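Local coordinates for type III secretion system effector protein ExoU (Pseudomonas fluorescens, PDB 4QMK), which is a secreted bacterial toxin that probably acts as a patatin-like phospholipase at the host plasma membrane, where a separate domain is thought to bind phosphatidylinositol 4,5-bisphosphate, at residues K40-R45 with A454-D459; L497-K502 with L539-K544. All blocks are in the same frame, centred on the assembly; numbering follows the deposited sequence.

Interaction 1. Residues K40-R45 with A454-D459; sequences KGVGER and ASVQVD
Val-42 meets the helix 450-461 with both of its methyl groups, and nearly everything the segment 40-45 gives to this contact comes from that one side chain. CG1 stands anti to the backbone N (chi1 166°) and enters where the helix is kinked, 3.6 Å from the carbonyl oxygen Ser-455 O and 3.9 Å from Ser-455 CB. The other branch, CG2, goes to the next turn and rests 4.0 Å from Asp-459 OD2; here the valine and the aspartate run alongside each other in opposite directions. No hydrogen bond crosses between the segments, so the fit is by van der Waals contact.

Ser-455 offers its CB and its carbonyl, while its hydroxyl is turned to its own helix, where OG hydrogen-bonds to Gln-451 O. Between Ser-455 and Asp-459 sits the buried Val-456, whose CG1 lies 4.3 Å from Val-42 CG1 and adds the single apolar pair of the contact. Val-456 also packs on Val-39 and Leu-47, and Asp-459 on Val-39, so the helix face spreads over two neighbouring strands.

Val-42 lies on strand 36-42, just past the corner at Gly-41. Gly-41, with phi 37° and psi 46°, turns the chain, and together with Val-42 it lies across from Leu-47 in a G1 beta bulge, next to the turn that leads into strand 47-51. What results is a helix packed on the outermost strand, 36-42, and its neighbour 47-51 in a four-stranded antiparallel sheet, beside a G1 bulge.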
# COMPACT_ATOMS: atom_id res chain seq x y z
N LYS A 40 -46.47 12.58 -18.13
CA LYS A 40 -47.05 12.58 -16.79
C LYS A 40 -46.65 11.42 -15.91
O LYS A 40 -46.70 10.26 -16.29
CB LYS A 40 -48.57 12.64 -16.89
CG LYS A 40 -49.11 13.98 -17.37
CD LYS A 40 -48.86 15.12 -16.37
CE LYS A 40 -49.87 15.17 -15.23
NZ LYS A 40 -51.17 15.71 -15.71
N GLY A 41 -46.26 11.77 -14.70
CA GLY A 41 -45.96 10.82 -13.64
C GLY A 41 -45.29 9.56 -14.11
O GLY A 41 -45.62 8.49 -13.68
N VAL A 42 -44.28 9.71 -14.95
CA VAL A 42 -43.61 8.57 -15.43
C VAL A 42 -42.59 8.12 -14.45
O VAL A 42 -41.78 8.92 -13.96
CB VAL A 42 -42.92 8.85 -16.76
CG1 VAL A 42 -41.95 7.74 -17.08
CG2 VAL A 42 -43.96 8.97 -17.85
N GLY A 43 -42.62 6.82 -14.15
CA GLY A 43 -41.61 6.20 -13.30
C GLY A 43 -41.57 6.54 -11.80
O GLY A 43 -42.43 7.23 -11.26
N GLU A 44 -40.52 6.06 -11.15
CA GLU A 44 -40.36 6.17 -9.70
C GLU A 44 -40.02 7.59 -9.23
O GLU A 44 -40.00 7.86 -8.03
CB GLU A 44 -39.29 5.19 -9.20
CG GLU A 44 -37.88 5.55 -9.60
CD GLU A 44 -36.83 4.61 -9.03
OE1 GLU A 44 -37.17 3.54 -8.43
OE2 GLU A 44 -35.65 4.97 -9.17
N ARG A 45 -39.73 8.47 -10.19
CA ARG A 45 -39.53 9.87 -9.88
C ARG A 45 -40.71 10.69 -10.30
O ARG A 45 -40.70 11.95 -10.17
CB ARG A 45 -38.23 10.32 -10.48
CG ARG A 45 -37.11 9.54 -9.77
CD ARG A 45 -35.77 10.15 -9.93
NE ARG A 45 -35.85 11.54 -9.58
CZ ARG A 45 -34.80 12.34 -9.60
NH1 ARG A 45 -33.61 11.80 -9.83
NH2 ARG A 45 -34.93 13.64 -9.34
N ALA A 454 -34.46 7.51 -21.22
CA ALA A 454 -35.12 6.30 -21.72
C ALA A 454 -36.57 6.19 -21.20
O ALA A 454 -37.45 5.72 -21.93
CB ALA A 454 -34.33 5.06 -21.36
N SER A 455 -36.81 6.61 -19.95
CA SER A 455 -38.15 6.57 -19.35
C SER A 455 -39.20 7.30 -20.14
O SER A 455 -40.36 6.87 -20.15
CB SER A 455 -38.17 7.30 -18.00
OG SER A 455 -37.11 6.89 -17.20
N VAL A 456 -38.83 8.43 -20.73
CA VAL A 456 -39.78 9.31 -21.38
C VAL A 456 -39.64 9.37 -22.87
O VAL A 456 -40.29 10.17 -23.53
CB VAL A 456 -39.61 10.73 -20.86
CG1 VAL A 456 -39.91 10.78 -19.37
CG2 VAL A 456 -38.21 11.25 -21.12
N GLN A 457 -38.81 8.51 -23.39
CA GLN A 457 -38.47 8.52 -24.79
C GLN A 457 -39.64 8.37 -25.71
O GLN A 457 -39.72 9.09 -26.72
CB GLN A 457 -37.45 7.42 -25.05
CG GLN A 457 -36.77 7.46 -26.40
CD GLN A 457 -36.07 6.15 -26.73
OE1 GLN A 457 -35.65 5.42 -25.83
NE2 GLN A 457 -35.91 5.87 -28.01
N VAL A 458 -40.56 7.45 -25.38
CA VAL A 458 -41.65 7.19 -26.33
C VAL A 458 -42.58 8.37 -26.39
O VAL A 458 -42.93 8.82 -27.48
CB VAL A 458 -42.44 5.86 -26.14
CG1 VAL A 458 -41.51 4.71 -25.73
CG2 VAL A 458 -43.58 6.00 -25.15
N ASP A 459 -42.92 8.93 -25.24
CA ASP A 459 -43.81 10.10 -25.20
C ASP A 459 -43.18 11.31 -25.91
O ASP A 459 -43.84 12.03 -26.65
CB ASP A 459 -44.12 10.47 -23.74
CG ASP A 459 -44.83 9.36 -22.97
OD1 ASP A 459 -45.85 8.85 -23.46
OD2 ASP A 459 -44.40 9.02 -21.83

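Interaction 2. Residues L497-K502 with L539-K544; sequences LVITPK and LQVGTK
Leu-497 and Val-541 lay their side chains across each other at about a right angle, with one valine methyl doing most of the touching. Val-541 CG2 lies 3.8 Å from Leu-497 CB and 3.9 Å from Leu-497 CD2, and comes within 3.7 Å of the carbonyl oxygen Leu-497 O. It therefore meets the leucine along its flank, from the backbone outward to one branch. With CG anti to the backbone N (chi1 -174°), the leucine presents that flank to the valine.

The second methyl, Val-541 CG1, is met from Ile-499, the centre of an inverse gamma turn. The isoleucine leaves the backbone at a slant to the helix, yet its extended chain (chi2 158°) carries CD1 to 4.3 Å from Val-541 CG1. Val-541 thus faces two hydrophobic residues of the connecting segment, and no hydrogen bond links the two sides.

Leu-497 also packs on Ile-487 and Ala-490 of helix 464-491, which places it between that helix and helix 533-544. Thr-500 N-caps helix 501-513 through a weak bond to Leu-503 N, while Leu-539 and Thr-543 pack against helix 555-585.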
# COMPACT_ATOMS: atom_id res chain seq x y z
N LEU A 497 -0.99 5.94 -24.01
CA LEU A 497 -1.90 6.37 -25.05
C LEU A 497 -1.37 7.49 -25.92
O LEU A 497 -0.69 8.42 -25.44
CB LEU A 497 -3.20 6.82 -24.43
CG LEU A 497 -4.34 7.18 -25.36
CD1 LEU A 497 -4.75 6.02 -26.25
CD2 LEU A 497 -5.52 7.61 -24.52
N VAL A 498 -1.71 7.39 -27.21
CA VAL A 498 -1.39 8.41 -28.20
C VAL A 498 -2.60 8.64 -29.08
O VAL A 498 -3.53 7.83 -29.12
CB VAL A 498 -0.19 8.01 -29.07
CG1 VAL A 498 1.08 7.87 -28.22
CG2 VAL A 498 -0.48 6.71 -29.84
N ILE A 499 -2.59 9.75 -29.78
CA ILE A 499 -3.70 10.08 -30.64
C ILE A 499 -3.46 9.41 -31.98
O ILE A 499 -2.82 9.96 -32.87
CB ILE A 499 -3.89 11.60 -30.76
CG1 ILE A 499 -4.24 12.16 -29.36
CG2 ILE A 499 -5.00 11.92 -31.74
CD1 ILE A 499 -3.96 13.63 -29.18
N THR A 500 -3.95 8.18 -32.07
CA THR A 500 -3.88 7.39 -33.29
C THR A 500 -4.80 8.03 -34.34
O THR A 500 -5.59 8.92 -34.01
CB THR A 500 -4.38 5.96 -33.03
OG1 THR A 500 -5.75 6.00 -32.64
CG2 THR A 500 -3.57 5.30 -31.93
N PRO A 501 -4.71 7.59 -35.61
CA PRO A 501 -5.63 8.16 -36.61
C PRO A 501 -7.12 7.94 -36.30
O PRO A 501 -7.95 8.84 -36.51
CB PRO A 501 -5.23 7.46 -37.91
CG PRO A 501 -4.18 6.45 -37.56
CD PRO A 501 -3.62 6.83 -36.23
N LYS A 502 -7.47 6.75 -35.84
CA LYS A 502 -8.86 6.41 -35.56
C LYS A 502 -9.39 7.24 -34.37
O LYS A 502 -10.59 7.54 -34.29
CB LYS A 502 -8.97 4.90 -35.31
CG LYS A 502 -10.40 4.37 -35.17
CD LYS A 502 -10.46 2.85 -35.10
CE LYS A 502 -10.33 2.20 -36.48
NZ LYS A 502 -10.11 0.74 -36.34
N LEU A 539 -8.08 11.93 -21.09
CA LEU A 539 -7.97 13.25 -20.40
C LEU A 539 -6.55 13.55 -19.95
O LEU A 539 -6.13 14.70 -20.01
CB LEU A 539 -8.92 13.37 -19.23
CG LEU A 539 -10.38 13.51 -19.64
CD1 LEU A 539 -11.26 13.56 -18.42
CD2 LEU A 539 -10.58 14.74 -20.48
N GLN A 540 -5.81 12.53 -19.53
CA GLN A 540 -4.40 12.77 -19.14
C GLN A 540 -3.59 13.25 -20.34
O GLN A 540 -2.89 14.24 -20.25
CB GLN A 540 -3.76 11.52 -18.53
CG GLN A 540 -4.42 11.05 -17.23
CD GLN A 540 -4.59 12.18 -16.21
OE1 GLN A 540 -3.72 13.06 -16.07
NE2 GLN A 540 -5.73 12.19 -15.51
N VAL A 541 -3.73 12.54 -21.46
CA VAL A 541 -3.05 12.92 -22.68
C VAL A 541 -3.40 14.35 -23.03
O VAL A 541 -2.55 15.14 -23.36
CB VAL A 541 -3.48 12.04 -23.89
CG1 VAL A 541 -2.87 12.62 -25.17
CG2 VAL A 541 -3.07 10.59 -23.69
N GLY A 542 -4.69 14.66 -22.95
CA GLY A 542 -5.15 16.01 -23.26
C GLY A 542 -4.44 17.03 -22.41
O GLY A 542 -4.01 18.06 -22.92
N THR A 543 -4.28 16.73 -21.12
CA THR A 543 -3.64 17.65 -20.17
C THR A 543 -2.26 18.15 -20.60
O THR A 543 -1.82 19.20 -20.13
CB THR A 543 -3.57 17.04 -18.76
OG1 THR A 543 -4.88 16.61 -18.35
CG2 THR A 543 -3.07 18.07 -17.76
N LYS A 544 -1.59 17.45 -21.52
CA LYS A 544 -0.30 17.91 -22.08
C LYS A 544 -0.38 19.08 -23.07
O LYS A 544 0.23 20.12 -22.82
CB LYS A 544 0.46 16.75 -22.72
CG LYS A 544 1.36 15.99 -21.76
CD LYS A 544 0.64 15.39 -20.56
CE LYS A 544 1.64 14.68 -19.68
NZ LYS A 544 1.06 14.01 -18.48

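Overall arrangement
Interactions 1 and 2 lie far apart, with centres about 38 Å from each other and nearest atoms about 24 Å apart, and they follow one another along the chain. Both are small, each turning on one valine without a hydrogen bond across. Interaction 1 joins parts of the chain more than 400 residues apart, setting a helix on a beta sheet; it is partly buried and mixes methyl groups with a carbonyl and a carboxylate. Interaction 2 is a surface contact between closer parts of an all-helical region, mostly aliphatic in character, where an interhelical connection leans on a helix. They hold no secondary-structure element in common.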